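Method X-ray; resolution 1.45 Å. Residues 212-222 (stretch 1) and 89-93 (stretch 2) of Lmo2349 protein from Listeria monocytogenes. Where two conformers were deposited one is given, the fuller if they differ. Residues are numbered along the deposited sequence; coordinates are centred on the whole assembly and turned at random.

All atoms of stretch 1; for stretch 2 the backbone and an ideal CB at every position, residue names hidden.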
# COMPACT_ATOMS: atom_id res chain seq x y z
N LYS A 212 11.44 0.24 19.03
CA LYS A 212 11.70 -1.20 19.03
C LYS A 212 11.51 -1.77 17.64
O LYS A 212 12.32 -2.58 17.16
CB LYS A 212 10.82 -1.92 20.07
CG LYS A 212 11.14 -1.54 21.52
CD LYS A 212 12.34 -2.25 22.07
CE LYS A 212 12.52 -1.95 23.56
NZ LYS A 212 13.66 -2.70 24.11
N VAL A 213 10.44 -1.37 16.98
CA VAL A 213 10.19 -1.82 15.61
C VAL A 213 11.36 -1.42 14.71
O VAL A 213 11.81 -2.21 13.87
CB VAL A 213 8.82 -1.28 15.09
CG1 VAL A 213 8.65 -1.42 13.56
CG2 VAL A 213 7.70 -1.98 15.84
N ASP A 214 11.83 -0.17 14.83
CA ASP A 214 12.99 0.28 14.04
C ASP A 214 14.24 -0.53 14.33
O ASP A 214 14.96 -0.86 13.41
CB ASP A 214 13.32 1.77 14.31
CG ASP A 214 12.36 2.71 13.63
OD1 ASP A 214 11.90 2.31 12.53
OD2 ASP A 214 12.19 3.87 14.13
N GLU A 215 14.47 -0.90 15.58
CA GLU A 215 15.62 -1.73 15.93
C GLU A 215 15.52 -3.10 15.24
O GLU A 215 16.46 -3.58 14.61
CB GLU A 215 15.73 -1.87 17.45
CG GLU A 215 16.17 -0.61 18.14
CD GLU A 215 15.96 -0.59 19.66
OE1 GLU A 215 15.39 -1.54 20.25
OE2 GLU A 215 16.35 0.42 20.29
N ALA A 216 14.35 -3.69 15.33
CA ALA A 216 14.15 -4.98 14.70
C ALA A 216 14.29 -4.90 13.17
O ALA A 216 14.95 -5.73 12.54
CB ALA A 216 12.79 -5.54 15.09
N LEU A 217 13.62 -3.91 12.57
CA LEU A 217 13.67 -3.77 11.13
C LEU A 217 15.12 -3.49 10.69
O LEU A 217 15.54 -4.01 9.66
CB LEU A 217 12.74 -2.63 10.67
CG LEU A 217 12.49 -2.50 9.15
CD1 LEU A 217 12.28 -3.79 8.39
CD2 LEU A 217 11.31 -1.52 8.94
N GLN A 218 15.87 -2.67 11.41
CA GLN A 218 17.25 -2.42 11.00
C GLN A 218 18.06 -3.71 11.02
O GLN A 218 18.88 -3.93 10.16
CB GLN A 218 17.91 -1.39 11.93
CG GLN A 218 19.25 -0.92 11.39
CD GLN A 218 19.06 -0.19 10.06
OE1 GLN A 218 18.32 0.79 9.98
NE2 GLN A 218 19.72 -0.66 9.01
N SER A 219 17.84 -4.57 12.02
CA SER A 219 18.57 -5.85 12.04
C SER A 219 18.16 -6.77 10.90
O SER A 219 18.98 -7.52 10.38
CB SER A 219 18.42 -6.55 13.40
OG SER A 219 17.14 -7.07 13.61
N ILE A 220 16.91 -6.70 10.48
CA ILE A 220 16.40 -7.43 9.32
C ILE A 220 17.03 -6.93 8.02
O ILE A 220 17.32 -7.72 7.12
CB ILE A 220 14.86 -7.35 9.32
CG1 ILE A 220 14.31 -8.17 10.50
CG2 ILE A 220 14.22 -7.79 8.01
CD1 ILE A 220 12.87 -7.84 10.87
N ILE A 221 17.20 -5.63 7.91
CA ILE A 221 17.97 -5.07 6.80
C ILE A 221 19.42 -5.57 6.86
O ILE A 221 19.97 -6.06 5.84
CB ILE A 221 17.89 -3.53 6.82
CG1 ILE A 221 16.49 -3.10 6.36
CG2 ILE A 221 19.03 -2.94 5.96
CD1 ILE A 221 16.18 -1.64 6.67
N ASP A 222 20.02 -5.47 8.01
CA ASP A 222 21.48 -5.61 8.15
C ASP A 222 21.96 -7.04 7.87
O ASP A 222 23.07 -7.25 7.37
CB ASP A 222 21.97 -5.16 9.51
CG ASP A 222 21.91 -3.65 9.72
OD1 ASP A 222 21.62 -2.92 8.78
OD2 ASP A 222 22.12 -3.17 10.85
N UNK A 89 4.88 7.62 12.37
CA UNK A 89 5.56 6.69 11.46
C UNK A 89 6.88 6.25 12.08
O UNK A 89 7.59 7.08 12.65
CB UNK A 89 5.80 7.33 10.09
N UNK A 90 7.23 4.97 11.97
CA UNK A 90 8.56 4.57 12.38
C UNK A 90 9.59 5.20 11.42
O UNK A 90 9.21 5.73 10.36
CB UNK A 90 8.68 3.05 12.40
N UNK A 91 10.88 5.16 11.78
CA UNK A 91 11.95 5.81 10.99
C UNK A 91 12.45 5.01 9.82
O UNK A 91 13.01 5.59 8.87
CB UNK A 91 13.14 6.12 11.90
N UNK A 92 12.32 3.68 9.87
CA UNK A 92 12.95 2.83 8.87
C UNK A 92 11.91 2.35 7.84
O UNK A 92 10.98 1.63 8.19
CB UNK A 92 13.63 1.64 9.54
N UNK A 93 12.08 2.72 6.58
CA UNK A 93 11.14 2.33 5.53
C UNK A 93 11.34 0.87 5.17
O UNK A 93 12.46 0.30 5.31
CB UNK A 93 11.31 3.21 4.29

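Position 89 is out of reach of the helix. Its ideal CB has no atom of stretch 1 within 5.5 Å, and phi/psi of -103/139 is an extended backbone open to most residues. Stretch 1 does not decide the choice here. The deposited residue is F89, which makes no contact with the helix.

Position 90 points its CA-to-CB bond toward the helix. The ideal CB lies 3.3 Å from OD1 of D214 and 4.6 Å from CG1 of V213. A carboxylate oxygen this near favours a short side chain with a donor: asparagine, serine or threonine would be reasonable, and a small apolar residue could sit against V213. Another carboxylate would bring like charges together. The deposited residue is N90, with chi1 of 70° (p). Its ND2 donates to OD1 of D214 at 2.8 Å, with an angle of 154° at the hydrogen. ND2 of N90 also makes a weak hydrogen bond of 2.9 Å to the backbone O of 92, so the amide ties the loop to itself as well as to the helix.

Position 91 points sideways. Its ideal CB is 3.3 Å from OD2 of D214, but the main attraction is the backbone: N of 91 lies 3.0 Å from OD2 of D214 and can donate to it. Proline would lose that donor. Many polar or small residues would suit, and a basic one would suit the charge. The deposited residue is D91, so charge is not matched: its OD2 is 4.3 Å from OD2 of D214. The backbone N makes the 3.0 Å hydrogen bond, and also a weak one of 3.1 Å to OD1 of D214.

Position 92 points toward the helix, and its CA is 5.8 Å from CA of D214. The ideal CB is 3.5 Å from OD1 of D214, 4.0 Å from CD2 of L217 and 4.8 Å from OE1 of Q218. L217 and I221 offer an apolar surface, beside the oxygens of D214 and Q218, so valine, isoleucine, leucine or threonine are candidates. N of 92 also needs its hydrogen, because it faces OD1 of D214. The deposited residue is V92, chi1 179° (t). CG1 packs 3.8 Å from CG of L217 and 3.5 Å from CD1 of I221, while CG2 lies 3.9 Å from OE1 of Q218. Its N donates to OD1 of D214 at 3.0 Å.

Position 93 points away, with no helix atom within 5.5 Å of its ideal CB. The helix sets little preference. The deposited residue is A93, whose backbone O lies 4.2 Å from CD2 of L217.

Stretch 2 89-93: FNDVA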
# COMPACT_ATOMS: atom_id res chain seq x y z
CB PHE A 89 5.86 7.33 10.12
CG PHE A 89 4.62 7.56 9.29
CD1 PHE A 89 3.74 8.57 9.58
CD2 PHE A 89 4.31 6.73 8.25
CE1 PHE A 89 2.59 8.76 8.77
CE2 PHE A 89 3.17 6.90 7.47
CZ PHE A 89 2.34 7.92 7.71
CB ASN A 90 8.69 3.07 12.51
CG ASN A 90 8.65 2.37 11.18
OD1 ASN A 90 7.67 2.49 10.46
ND2 ASN A 90 9.72 1.65 10.84
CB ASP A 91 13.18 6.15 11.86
CG ASP A 91 12.98 7.39 12.74
OD1 ASP A 91 11.91 8.04 12.71
OD2 ASP A 91 13.92 7.73 13.48
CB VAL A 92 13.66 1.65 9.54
CG1 VAL A 92 14.31 0.75 8.50
CG2 VAL A 92 14.69 2.16 10.58
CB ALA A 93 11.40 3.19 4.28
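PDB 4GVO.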